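Local structure of ABC transporter, periplasmic substrate-binding protein (Vibrio cholerae O1 biovar eltor, 1TWY) at residues R237-L242 / Y271-P276; L100-L105 / A229-Q234; L165-K170 / V174-P179; L182-N185 / M189-T192; Q111-T116 / T132-V137. The protein probably binds phosphate in the periplasm as the receptor of an ABC-type transporter and delivers it to the membrane-bound part of that system. All coordinates share one frame; numbering follows the deposited sequence.

Interaction 1. Residues R237-L242 / Y271-P276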
# COMPACT_ATOMS: atom_id res chain seq x y z
N ARG A 237 -1.19 2.51 4.26
CA ARG A 237 -0.46 3.47 3.48
C ARG A 237 -1.49 4.38 2.80
O ARG A 237 -2.60 3.94 2.55
CB ARG A 237 0.39 2.80 2.40
CG ARG A 237 -0.41 2.04 1.40
CD ARG A 237 0.42 1.10 0.61
NE ARG A 237 -0.40 0.25 -0.22
CZ ARG A 237 -0.03 -0.23 -1.41
NH1 ARG A 237 1.15 0.05 -1.84
NH2 ARG A 237 -0.87 -0.96 -2.18
N PRO A 238 -1.12 5.64 2.58
CA PRO A 238 -2.00 6.57 1.91
C PRO A 238 -2.00 6.44 0.40
O PRO A 238 -0.89 6.15 -0.15
CB PRO A 238 -1.39 7.97 2.30
CG PRO A 238 0.02 7.68 2.45
CD PRO A 238 0.09 6.28 3.06
N PHE A 239 -3.13 6.65 -0.28
CA PHE A 239 -3.13 6.90 -1.71
C PHE A 239 -3.30 8.42 -1.83
O PHE A 239 -4.36 8.91 -1.50
CB PHE A 239 -4.28 6.23 -2.37
CG PHE A 239 -4.13 4.70 -2.55
CD1 PHE A 239 -3.03 4.04 -2.06
CD2 PHE A 239 -5.05 4.00 -3.27
CE1 PHE A 239 -2.86 2.67 -2.29
CE2 PHE A 239 -4.91 2.64 -3.50
CZ PHE A 239 -3.81 1.98 -2.99
N LEU A 240 -2.25 9.16 -2.18
CA LEU A 240 -2.29 10.60 -2.35
C LEU A 240 -2.40 10.99 -3.76
O LEU A 240 -1.88 10.39 -4.75
CB LEU A 240 -1.00 11.20 -1.79
CG LEU A 240 -0.64 10.93 -0.35
CD1 LEU A 240 0.60 11.73 -0.04
CD2 LEU A 240 -1.85 11.30 0.64
N ILE A 241 -3.07 12.11 -3.97
CA ILE A 241 -3.25 12.77 -5.23
C ILE A 241 -2.59 14.18 -5.09
O ILE A 241 -2.90 14.91 -4.15
CB ILE A 241 -4.70 12.96 -5.55
CG1 ILE A 241 -5.49 11.60 -5.52
CG2 ILE A 241 -4.87 13.59 -6.91
CD1 ILE A 241 -5.04 10.65 -6.53
N LEU A 242 -1.69 14.45 -6.03
CA LEU A 242 -0.86 15.68 -6.06
C LEU A 242 -1.21 16.44 -7.33
O LEU A 242 -1.30 15.92 -8.41
CB LEU A 242 0.62 15.34 -6.09
CG LEU A 242 1.33 14.74 -4.89
CD1 LEU A 242 0.77 13.52 -4.45
CD2 LEU A 242 2.76 14.41 -5.30
N TYR A 271 -14.23 -1.16 -3.66
CA TYR A 271 -13.00 -1.97 -3.96
C TYR A 271 -12.10 -2.30 -2.77
O TYR A 271 -11.03 -2.96 -2.90
CB TYR A 271 -12.27 -1.35 -5.12
CG TYR A 271 -12.87 -1.60 -6.51
CD1 TYR A 271 -13.98 -0.93 -6.99
CD2 TYR A 271 -12.35 -2.62 -7.34
CE1 TYR A 271 -14.51 -1.20 -8.25
CE2 TYR A 271 -12.84 -2.86 -8.55
CZ TYR A 271 -13.92 -2.15 -9.04
OH TYR A 271 -14.49 -2.41 -10.25
N GLY A 272 -12.52 -1.96 -1.59
CA GLY A 272 -11.81 -2.33 -0.34
C GLY A 272 -10.84 -1.29 0.13
O GLY A 272 -10.15 -1.57 1.09
N TYR A 273 -10.89 -0.04 -0.40
CA TYR A 273 -10.00 0.96 0.15
C TYR A 273 -10.77 1.74 1.20
O TYR A 273 -12.00 1.61 1.28
CB TYR A 273 -9.42 1.86 -0.90
CG TYR A 273 -8.71 1.09 -1.98
CD1 TYR A 273 -7.48 0.59 -1.75
CD2 TYR A 273 -9.33 0.80 -3.14
CE1 TYR A 273 -6.84 -0.12 -2.70
CE2 TYR A 273 -8.69 0.06 -4.13
CZ TYR A 273 -7.46 -0.41 -3.87
OH TYR A 273 -6.79 -1.17 -4.80
N ILE A 274 -10.09 2.51 2.00
CA ILE A 274 -10.65 3.05 3.28
C ILE A 274 -10.68 4.56 3.27
O ILE A 274 -9.70 5.25 2.98
CB ILE A 274 -9.86 2.58 4.48
CG1 ILE A 274 -10.01 1.05 4.64
CG2 ILE A 274 -10.33 3.22 5.75
CD1 ILE A 274 -8.64 0.41 4.63
N MSE A 275 -11.84 5.12 3.60
CA MSE A 275 -11.94 6.57 3.61
C MSE A 275 -11.20 7.11 4.86
O MSE A 275 -11.40 6.59 5.93
CB MSE A 275 -13.43 7.00 3.67
CG MSE A 275 -14.19 6.79 2.39
SE MSE A 275 -13.46 7.85 0.96
CE MSE A 275 -12.57 6.62 0.09
N PRO A 276 -10.44 8.17 4.73
CA PRO A 276 -9.82 8.85 5.89
C PRO A 276 -10.83 9.27 6.99
O PRO A 276 -11.78 9.74 6.36
CB PRO A 276 -9.24 10.10 5.26
CG PRO A 276 -8.98 9.74 3.92
CD PRO A 276 -10.23 8.92 3.50

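Interaction 2. Residues L100-L105 / A229-Q234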
# COMPACT_ATOMS: atom_id res chain seq x y z
N LEU A 100 -6.72 10.38 -1.16
CA LEU A 100 -7.81 9.73 -1.81
C LEU A 100 -8.41 8.60 -0.98
O LEU A 100 -9.64 8.38 -0.97
CB LEU A 100 -7.44 9.15 -3.18
CG LEU A 100 -8.42 8.51 -4.11
CD1 LEU A 100 -9.27 9.58 -4.82
CD2 LEU A 100 -7.72 7.68 -5.15
N ALA A 101 -7.53 7.83 -0.34
CA ALA A 101 -7.93 6.66 0.44
C ALA A 101 -6.78 6.15 1.23
O ALA A 101 -5.68 6.59 1.04
CB ALA A 101 -8.47 5.60 -0.46
N PHE A 102 -7.03 5.19 2.13
CA PHE A 102 -5.97 4.43 2.77
C PHE A 102 -6.10 3.02 2.31
O PHE A 102 -7.13 2.55 1.92
CB PHE A 102 -6.05 4.50 4.28
CG PHE A 102 -5.61 5.85 4.83
CD1 PHE A 102 -4.27 6.19 4.86
CD2 PHE A 102 -6.52 6.72 5.37
CE1 PHE A 102 -3.86 7.40 5.36
CE2 PHE A 102 -6.10 7.95 5.85
CZ PHE A 102 -4.76 8.27 5.84
N ASP A 103 -4.96 2.33 2.27
CA ASP A 103 -4.97 0.92 1.87
C ASP A 103 -4.25 0.15 2.96
O ASP A 103 -3.26 0.58 3.47
CB ASP A 103 -4.29 0.80 0.50
CG ASP A 103 -4.10 -0.60 0.03
OD1 ASP A 103 -5.05 -1.42 0.11
OD2 ASP A 103 -2.95 -0.95 -0.35
N GLY A 104 -4.79 -0.90 3.47
CA GLY A 104 -4.21 -1.51 4.66
C GLY A 104 -3.54 -2.86 4.30
O GLY A 104 -3.78 -3.43 3.21
N LEU A 105 -2.61 -3.27 5.15
CA LEU A 105 -1.95 -4.55 5.07
C LEU A 105 -2.30 -5.35 6.30
O LEU A 105 -2.34 -4.79 7.40
CB LEU A 105 -0.42 -4.36 5.03
CG LEU A 105 0.21 -3.66 3.82
CD1 LEU A 105 1.72 -3.63 4.00
CD2 LEU A 105 -0.02 -4.39 2.57
N ALA A 229 -8.92 3.82 9.62
CA ALA A 229 -9.53 5.12 9.30
C ALA A 229 -9.25 6.06 10.44
O ALA A 229 -9.18 7.27 10.22
CB ALA A 229 -11.07 4.97 9.11
N LYS A 230 -9.10 5.49 11.64
CA LYS A 230 -8.76 6.19 12.90
C LYS A 230 -7.26 6.13 13.25
O LYS A 230 -6.78 6.67 14.28
CB LYS A 230 -9.56 5.56 14.07
CG LYS A 230 -10.91 6.24 14.37
CD LYS A 230 -12.13 5.29 14.24
CE LYS A 230 -13.50 5.98 14.59
NZ LYS A 230 -13.60 7.45 14.24
N HIS A 231 -6.49 5.46 12.40
CA HIS A 231 -5.07 5.28 12.64
C HIS A 231 -4.73 4.54 13.95
O HIS A 231 -3.62 4.65 14.42
CB HIS A 231 -4.34 6.63 12.62
CG HIS A 231 -4.45 7.34 11.31
ND1 HIS A 231 -4.36 6.69 10.10
CD2 HIS A 231 -4.69 8.65 11.02
CE1 HIS A 231 -4.52 7.56 9.12
NE2 HIS A 231 -4.72 8.76 9.65
N THR A 232 -5.61 3.71 14.47
CA THR A 232 -5.22 2.86 15.59
C THR A 232 -4.48 1.64 15.08
O THR A 232 -3.61 1.15 15.72
CB THR A 232 -6.38 2.55 16.55
OG1 THR A 232 -7.37 1.68 16.00
CG2 THR A 232 -7.15 3.84 16.90
N TYR A 233 -4.84 1.18 13.88
CA TYR A 233 -4.04 0.14 13.21
C TYR A 233 -2.98 0.78 12.30
O TYR A 233 -3.31 1.50 11.40
CB TYR A 233 -4.99 -0.84 12.48
CG TYR A 233 -4.24 -1.97 11.80
CD1 TYR A 233 -3.96 -3.11 12.50
CD2 TYR A 233 -3.98 -1.94 10.47
CE1 TYR A 233 -3.28 -4.19 11.89
CE2 TYR A 233 -3.27 -3.02 9.85
CZ TYR A 233 -3.00 -4.11 10.55
OH TYR A 233 -2.35 -5.21 10.03
N GLN A 234 -1.72 0.49 12.56
CA GLN A 234 -0.64 1.23 11.99
C GLN A 234 -0.29 0.81 10.52
O GLN A 234 0.38 1.59 9.86
CB GLN A 234 0.67 1.17 12.84
CG GLN A 234 0.64 1.83 14.23
CD GLN A 234 2.01 1.54 14.94
OE1 GLN A 234 3.11 1.59 14.28
NE2 GLN A 234 1.92 1.13 16.18

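Interaction 3. Residues L165-K170 / V174-P179. With MG (magnesium ion), chain J.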
# COMPACT_ATOMS: atom_id res chain seq x y z
N LEU A 165 12.27 -1.68 7.38
CA LEU A 165 13.00 -2.81 6.85
C LEU A 165 13.74 -2.52 5.54
O LEU A 165 13.94 -3.43 4.76
CB LEU A 165 12.12 -4.04 6.67
CG LEU A 165 11.64 -4.73 7.94
CD1 LEU A 165 10.36 -5.64 7.73
CD2 LEU A 165 12.78 -5.54 8.58
N THR A 166 14.13 -1.30 5.28
CA THR A 166 15.05 -1.02 4.23
C THR A 166 16.29 -0.40 4.90
O THR A 166 16.27 -0.09 6.07
CB THR A 166 14.50 -0.07 3.17
OG1 THR A 166 14.24 1.25 3.67
CG2 THR A 166 13.16 -0.59 2.63
N LYS A 167 17.33 -0.35 4.11
CA LYS A 167 18.58 0.29 4.57
C LYS A 167 19.12 1.15 3.46
O LYS A 167 19.01 0.80 2.28
CB LYS A 167 19.59 -0.74 4.89
CG LYS A 167 20.07 -1.64 3.77
CD LYS A 167 21.01 -2.82 4.23
CE LYS A 167 21.29 -3.73 3.08
NZ LYS A 167 22.04 -4.87 3.50
N THR A 168 19.77 2.25 3.84
CA THR A 168 20.38 3.12 2.89
C THR A 168 21.70 2.56 2.39
O THR A 168 22.61 2.18 3.17
CB THR A 168 20.57 4.49 3.48
OG1 THR A 168 19.37 5.01 4.05
CG2 THR A 168 21.07 5.45 2.43
N VAL A 169 21.87 2.50 1.07
CA VAL A 169 23.10 2.03 0.45
C VAL A 169 23.41 3.11 -0.58
O VAL A 169 22.73 3.21 -1.64
CB VAL A 169 22.99 0.65 -0.15
CG1 VAL A 169 24.23 0.22 -0.91
CG2 VAL A 169 22.69 -0.43 0.88
N LYS A 170 24.44 3.91 -0.29
CA LYS A 170 24.75 5.07 -1.10
C LYS A 170 23.52 5.92 -1.28
O LYS A 170 23.02 6.62 -0.36
CB LYS A 170 25.26 4.58 -2.45
CG LYS A 170 26.71 4.27 -2.59
CD LYS A 170 27.15 4.47 -4.07
CE LYS A 170 27.09 5.94 -4.53
NZ LYS A 170 27.96 6.18 -5.75
N VAL A 174 17.58 -0.12 -0.01
CA VAL A 174 17.65 -1.48 -0.40
C VAL A 174 16.88 -2.31 0.64
O VAL A 174 16.90 -1.99 1.85
CB VAL A 174 19.13 -1.92 -0.34
CG1 VAL A 174 19.32 -3.43 -0.52
CG2 VAL A 174 19.85 -1.14 -1.41
N SER A 175 16.23 -3.38 0.22
CA SER A 175 15.55 -4.22 1.19
C SER A 175 16.53 -4.78 2.23
O SER A 175 17.59 -5.31 1.88
CB SER A 175 14.82 -5.40 0.51
OG SER A 175 14.25 -6.25 1.44
N ASP A 176 16.09 -4.76 3.49
CA ASP A 176 16.94 -5.23 4.61
C ASP A 176 16.31 -6.48 5.25
O ASP A 176 16.71 -6.95 6.34
CB ASP A 176 17.03 -4.15 5.64
CG ASP A 176 18.25 -4.30 6.59
OD1 ASP A 176 19.25 -4.92 6.24
OD2 ASP A 176 18.16 -3.78 7.68
N VAL A 177 15.38 -7.10 4.56
CA VAL A 177 14.78 -8.36 4.96
C VAL A 177 15.80 -9.44 4.71
O VAL A 177 16.49 -9.49 3.68
CB VAL A 177 13.46 -8.68 4.14
CG1 VAL A 177 12.87 -9.96 4.40
CG2 VAL A 177 12.44 -7.66 4.53
N ALA A 178 15.87 -10.29 5.66
CA ALA A 178 16.83 -11.40 5.57
C ALA A 178 16.64 -12.21 4.30
O ALA A 178 15.56 -12.58 3.99
CB ALA A 178 16.67 -12.25 6.74
N PRO A 179 17.66 -12.50 3.55
CA PRO A 179 17.42 -13.10 2.24
C PRO A 179 17.05 -14.60 2.35
O PRO A 179 16.78 -15.20 1.34
CB PRO A 179 18.77 -12.90 1.50
CG PRO A 179 19.74 -12.92 2.57
CD PRO A 179 19.09 -12.21 3.77
MG MG J . 16.15 0.22 8.41
O HOH W 1 20.39 -6.90 4.76
O HOH W 2 15.39 1.80 7.99
O HOH W 3 18.54 0.34 8.38

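Interaction 4. Residues L182-N185 / M189-T192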
# COMPACT_ATOMS: atom_id res chain seq x y z
N LEU A 182 11.15 -16.30 1.99
CA LEU A 182 10.66 -16.96 0.76
C LEU A 182 9.79 -15.98 0.03
O LEU A 182 9.03 -15.22 0.60
CB LEU A 182 9.78 -18.08 1.18
CG LEU A 182 10.57 -19.27 1.72
CD1 LEU A 182 9.59 -19.96 2.54
CD2 LEU A 182 11.05 -20.05 0.46
N VAL A 183 9.92 -15.98 -1.26
CA VAL A 183 9.15 -15.05 -2.09
C VAL A 183 8.01 -15.80 -2.76
O VAL A 183 8.19 -16.85 -3.37
CB VAL A 183 10.06 -14.49 -3.24
CG1 VAL A 183 9.27 -13.71 -4.25
CG2 VAL A 183 11.12 -13.50 -2.65
N VAL A 184 6.87 -15.15 -2.70
CA VAL A 184 5.67 -15.51 -3.49
C VAL A 184 5.22 -14.30 -4.30
O VAL A 184 5.65 -13.18 -4.06
CB VAL A 184 4.54 -16.02 -2.61
CG1 VAL A 184 4.96 -17.23 -1.79
CG2 VAL A 184 3.99 -14.97 -1.66
N ASN A 185 4.35 -14.54 -5.30
CA ASN A 185 4.09 -13.54 -6.32
C ASN A 185 2.64 -13.03 -6.42
O ASN A 185 2.33 -12.32 -7.40
CB ASN A 185 4.59 -14.02 -7.67
CG ASN A 185 3.75 -15.02 -8.28
OD1 ASN A 185 2.94 -15.64 -7.60
ND2 ASN A 185 3.91 -15.21 -9.67
N MSE A 189 -1.27 -16.52 -3.60
CA MSE A 189 -0.21 -17.56 -3.43
C MSE A 189 0.29 -17.38 -1.97
O MSE A 189 0.61 -18.33 -1.32
CB MSE A 189 0.93 -17.43 -4.43
CG MSE A 189 1.97 -18.49 -4.26
SE MSE A 189 3.34 -18.31 -5.60
CE MSE A 189 4.46 -19.60 -4.96
N MSE A 190 0.34 -16.17 -1.45
CA MSE A 190 0.70 -15.96 -0.07
C MSE A 190 -0.24 -16.68 0.87
O MSE A 190 0.19 -17.31 1.83
CB MSE A 190 0.72 -14.47 0.25
CG MSE A 190 0.96 -14.11 1.66
SE MSE A 190 2.85 -14.39 2.14
CE MSE A 190 3.61 -13.07 1.50
N LYS A 191 -1.56 -16.48 0.70
CA LYS A 191 -2.50 -17.18 1.51
C LYS A 191 -2.39 -18.71 1.39
O LYS A 191 -2.42 -19.30 2.41
CB LYS A 191 -3.90 -16.75 1.21
CG LYS A 191 -4.17 -15.29 1.56
CD LYS A 191 -5.70 -14.83 1.28
CE LYS A 191 -5.95 -14.66 -0.19
NZ LYS A 191 -7.48 -14.37 -0.40
N THR A 192 -2.25 -19.23 0.18
CA THR A 192 -2.10 -20.68 0.02
C THR A 192 -0.86 -21.16 0.76
O THR A 192 -0.93 -22.21 1.43
CB THR A 192 -2.07 -21.01 -1.46
OG1 THR A 192 -3.33 -20.55 -2.00
CG2 THR A 192 -2.01 -22.48 -1.65

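Interaction 5. Residues Q111-T116 / T132-V137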
# COMPACT_ATOMS: atom_id res chain seq x y z
N GLN A 111 -3.79 -20.85 10.58
CA GLN A 111 -4.84 -21.02 11.59
C GLN A 111 -4.40 -21.71 12.91
O GLN A 111 -4.99 -21.38 13.92
CB GLN A 111 -6.00 -21.84 11.06
CG GLN A 111 -7.30 -21.66 11.83
CD GLN A 111 -7.72 -20.17 11.97
OE1 GLN A 111 -8.03 -19.52 10.99
NE2 GLN A 111 -7.70 -19.67 13.19
N ALA A 112 -3.49 -22.64 12.83
CA ALA A 112 -3.02 -23.37 13.98
C ALA A 112 -2.13 -22.56 14.88
O ALA A 112 -1.95 -22.87 16.07
CB ALA A 112 -2.37 -24.62 13.57
N ASN A 113 -1.53 -21.52 14.35
CA ASN A 113 -0.60 -20.72 15.16
C ASN A 113 -1.31 -19.99 16.31
O ASN A 113 -2.22 -19.23 16.14
CB ASN A 113 0.14 -19.81 14.22
CG ASN A 113 1.30 -19.11 14.85
OD1 ASN A 113 1.32 -18.84 16.07
ND2 ASN A 113 2.24 -18.67 13.97
N PRO A 114 -0.90 -20.23 17.58
CA PRO A 114 -1.57 -19.54 18.70
C PRO A 114 -1.37 -18.06 18.82
O PRO A 114 -2.12 -17.42 19.57
CB PRO A 114 -0.99 -20.27 19.95
CG PRO A 114 0.27 -20.89 19.51
CD PRO A 114 0.05 -21.25 18.03
N VAL A 115 -0.36 -17.51 18.15
CA VAL A 115 -0.08 -16.10 18.22
C VAL A 115 -1.29 -15.32 17.70
O VAL A 115 -1.93 -15.68 16.69
CB VAL A 115 1.22 -15.80 17.43
CG1 VAL A 115 1.48 -14.34 17.21
CG2 VAL A 115 2.44 -16.50 18.14
N THR A 116 -1.62 -14.31 18.45
CA THR A 116 -2.72 -13.43 18.12
C THR A 116 -2.34 -11.98 17.79
O THR A 116 -3.23 -11.17 17.49
CB THR A 116 -3.76 -13.38 19.25
OG1 THR A 116 -3.18 -12.94 20.49
CG2 THR A 116 -4.40 -14.78 19.48
N THR A 132 13.94 -16.11 15.26
CA THR A 132 13.86 -17.22 14.33
C THR A 132 12.91 -18.40 14.76
O THR A 132 12.70 -19.31 13.95
CB THR A 132 15.19 -17.82 13.98
OG1 THR A 132 15.82 -18.25 15.21
CG2 THR A 132 16.16 -16.82 13.31
N ASN A 133 12.36 -18.32 15.96
CA ASN A 133 11.46 -19.36 16.48
C ASN A 133 10.27 -18.74 17.06
O ASN A 133 10.30 -17.71 17.77
CB ASN A 133 12.26 -20.18 17.59
CG ASN A 133 11.50 -21.44 18.04
OD1 ASN A 133 10.37 -21.34 18.48
ND2 ASN A 133 12.11 -22.60 17.92
N TRP A 134 9.07 -19.29 16.77
CA TRP A 134 7.83 -18.79 17.26
C TRP A 134 7.72 -18.70 18.78
O TRP A 134 7.04 -17.91 19.27
CB TRP A 134 6.66 -19.67 16.73
CG TRP A 134 6.29 -19.36 15.25
CD1 TRP A 134 6.59 -20.08 14.19
CD2 TRP A 134 5.72 -18.12 14.75
NE1 TRP A 134 6.17 -19.46 13.04
CE2 TRP A 134 5.60 -18.26 13.35
CE3 TRP A 134 5.18 -16.99 15.35
CZ2 TRP A 134 5.05 -17.27 12.55
CZ3 TRP A 134 4.60 -15.99 14.52
CH2 TRP A 134 4.56 -16.17 13.14
N LYS A 135 8.48 -19.53 19.48
CA LYS A 135 8.45 -19.53 20.95
C LYS A 135 8.92 -18.19 21.50
O LYS A 135 8.45 -17.74 22.53
CB LYS A 135 9.44 -20.62 21.41
CG LYS A 135 9.63 -20.92 22.86
CD LYS A 135 10.57 -22.19 23.00
CE LYS A 135 11.12 -22.41 24.45
NZ LYS A 135 10.16 -23.04 25.39
N GLN A 136 9.80 -17.54 20.75
CA GLN A 136 10.28 -16.21 21.11
C GLN A 136 9.19 -15.12 21.15
O GLN A 136 9.34 -14.08 21.86
CB GLN A 136 11.39 -15.79 20.17
CG GLN A 136 12.60 -16.60 20.25
CD GLN A 136 13.67 -16.04 19.35
OE1 GLN A 136 13.86 -16.49 18.18
NE2 GLN A 136 14.34 -14.96 19.88
N VAL A 137 8.08 -15.32 20.42
CA VAL A 137 7.02 -14.31 20.39
C VAL A 137 5.68 -14.87 20.84
O VAL A 137 4.62 -14.47 20.34
CB VAL A 137 6.92 -13.69 18.97
CG1 VAL A 137 8.23 -13.05 18.64
CG2 VAL A 137 6.56 -14.76 17.91

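Interaction 1. Residues R237-L242 / Y271-P276
Phe239 and Tyr273 meet ring against ring where the C-terminal tail of a periplasmic binding protein fold passes a strand of its main sheet. Phe239 lies on strand 236-243. Tyr273 sits in the loop that follows helix 262-270. These two residues account for nearly all of the 84 Å² buried here. Their backbones stay well apart, and the side chains bridge the gap. The Phe239 ring reaches across with the side of its CE2 and CZ atoms, and Tyr273 answers with CD1 and CE1. The ring centroids are 5.1 Å apart and the planes make an angle of 46°. The pair is therefore oblique, neither a parallel stack nor a T-shaped one. In both residues CG is anti to the carbonyl carbon, with chi1 -76° in Phe239 and -55° in Tyr273, and each ring is carried toward the opposite segment. No hydrogen bond links the segments, and the contact is purely apolar.

The Phe239 ring has a second neighbour. Its CE1 lies 3.8 Å above the plane of the Arg237 guanidinium, toward the rim of that group. The guanidinium is held by a salt bridge to Asp103 and by hydrogen bonds to Ser37 and Ser158. Val38 of helix 36-52 also touches Phe239, and Arg40 of the same helix touches Tyr273. A Schellman motif ends helix 262-270, with Gly272 at positive phi, and helps to place Tyr273. The closest approach of the two rings is Phe239 CE2 to Tyr273 CE1, 3.5 Å.

Interaction 2. Residues L100-L105 / A229-Q234
His231 meets Phe102 by an aromatic contact, and Tyr233 meets Leu105 by a hydrogen bond. Both join strand 96-109 to the loop between helix 225-229 and strand 236-243. The aromatic pair is an offset edge-to-face (T-shaped) one. The edge of His231 at CE1 points toward the face of Phe102, with planes at 89° and centroids 5.0 Å apart. The closest atoms are His231 CE1 and Phe102 CZ, at 3.4 Å. His231 has positive phi and closes helix 225-229 with a Schellman motif, which turns the chain beside the strand. Ile228 and Pro238 also pack on Phe102.

The polar contact is a single bond. Tyr233 OH donates to Leu105 O at 2.7 Å. The hydroxyl lies in the carbonyl plane, on a lone pair, and the acceptor lies near the plane of the phenol ring. CG of Tyr233 is anti to its own N (chi1 -178°), which directs the ring to the strand. Pro223, Asn227 and Ile228 touch the same ring.

The chemistry implies two different kinds of hold. The histidine edge packs on the phenylalanine face and probably adds a weak electrostatic attraction, while the tyrosine satisfies a strand carbonyl with a directional bond.

Interaction 3. Residues L165-K170 / V174-P179
Lys167 and Val174 form the hydrogen-bonded pair of a small antiparallel beta hairpin, strands 166-169 and 172-175. Lys167 N donates to Val174 O at 2.8 Å, and Val174 N returns a bond to Lys167 O at 2.9 Å. Beyond the last bridge, Asp176 N donates to Leu165 O at 2.8 Å. Thr166 and Ser175 are the non-hydrogen-bonded pair between these links.

The side chains of Lys167 and Asp176 cross at about a right angle. The lysine chain is extended beyond CG and passes the carboxylate with its CD. The direct salt bridge from Lys167 NZ to Asp176 OD1 is long, 3.9 Å. A water links them more closely, accepting from NZ and donating to OD1. Asp176 OD2 has its own salt bridge to Lys128, so the two carboxylate oxygens serve different lysines. Ser175 OG bonds to Glu160 and Arg156 of helix 154-163, and Thr166 OG1 to Glu173.

Val169 CG2 meets Val174 CG2 at 3.7 Å on one side of the hairpin. At the other end Leu165 CB touches Val177 CG2, and both residues rest on helices 120-128 and 154-163. The hairpin also carries a magnesium ion, bound by the backbone carbonyls of Gly164 and Thr166 and by a water; a second modelled water lies too close to be a certain ligand. The distance from Thr166 O to the magnesium is 2.4 Å.

Interaction 4. Residues L182-N185 / M189-T192
Val184 packs its whole branched end against two selenomethionines, Met189 and Met190, at the start of helix 187-196. These apolar contacts make up most of the 219 Å² buried. The two methyls of Val184 divide the work. CG1 lies over the Met189 chain, near its CG and CE. CG2 turns to Met190, where it touches CE at 3.7 Å and also lies close to CB and SE. Val184 CB itself meets Met189 CG at 3.9 Å.

The two selenomethionines take different shapes. The Met189 chain is extended, with CG anti to the backbone N (chi1 -179°), and passes slantwise over Val184 to bring SE to Asn185. The Met190 chain is bent at chi2 and chi3 (74° and 78°), which folds its CE back to the valine. Val147 of strand 145-149 touches both Val184 and Met190, and Ile204 of strand 200-205 touches Met190.

One contact has polar character. Asn185 OD1 approaches Met189 SE at 3.4 Å, with the two side chains crossing at about a right angle. No hydrogen bond joins the segments. Ser186, just before the helix, accepts with OG from the backbone N of Met189 in the first turn.

The contact closes a short strand-to-helix connection. Strand 182-184 pairs in parallel with strand 145-149 and leads directly into helix 187-196, which packs back on the sheet, as in the alpha/beta lobes of periplasmic binding proteins.

Interaction 5. Residues Q111-T116 / T132-V137
Asn113 holds its amide ND2 over one face of the Trp134 indole. The nitrogen lies 3.2 Å above the ring plane, over its centre, and comes within 3.4 Å of Trp134 CE2. The amide stands almost upright on the ring, with the planes 88° apart, so an N-H can point at the pi cloud. Beside it Val115 CG2 touches Trp134 CE3 at 3.9 Å and Val137 O at 3.7 Å. All four residues are buried, and no conventional hydrogen bond crosses the contact.

The second shell fixes these groups. Asn113 OD1 accepts from Val115 N at 3.0 Å, an Asx turn that sets the amide and brings the valine to the same partner. With CG anti to the backbone N (chi1 -169°), the Asn113 amide reaches out to the indole while OD1 turns back to Val115. On the other segment Asn133 makes its own Asx turn with Lys135 N and leads into the 3-10 turn 134-136. Trp134 NE1 donates to Gln199 O, which helps fix the rotation of the indole.

The contact joins the loop between strands 96-109 and 117-118 to the loop between helix 120-128 and strand 145-149. Lys214 of strand 214-218 bonds to the carbonyls of Asn113 and Val115.

Interactions 1 and 2 form one continuous region. Their centres are 8 Å apart, and strands 236-243 and 96-109 are neighbours in the sheet. They touch through Arg237 NH2 to Asp103 OD2 (2.8 Å), a salt bridge, and a probable hydrogen bond between Phe102 N and Ile274 O (2.8 Å). Interaction 4 reaches the same sheet, about 9 Å from interaction 2 at nearest atoms. Interaction 5 lies farther out, with its centre about 25 Å from the centre of the chain. Interaction 3 carries the magnesium site on its own hairpin. Its centre is about 26 Å from that of interaction 1 and 20 Å from that of interaction 4, which follows it in sequence.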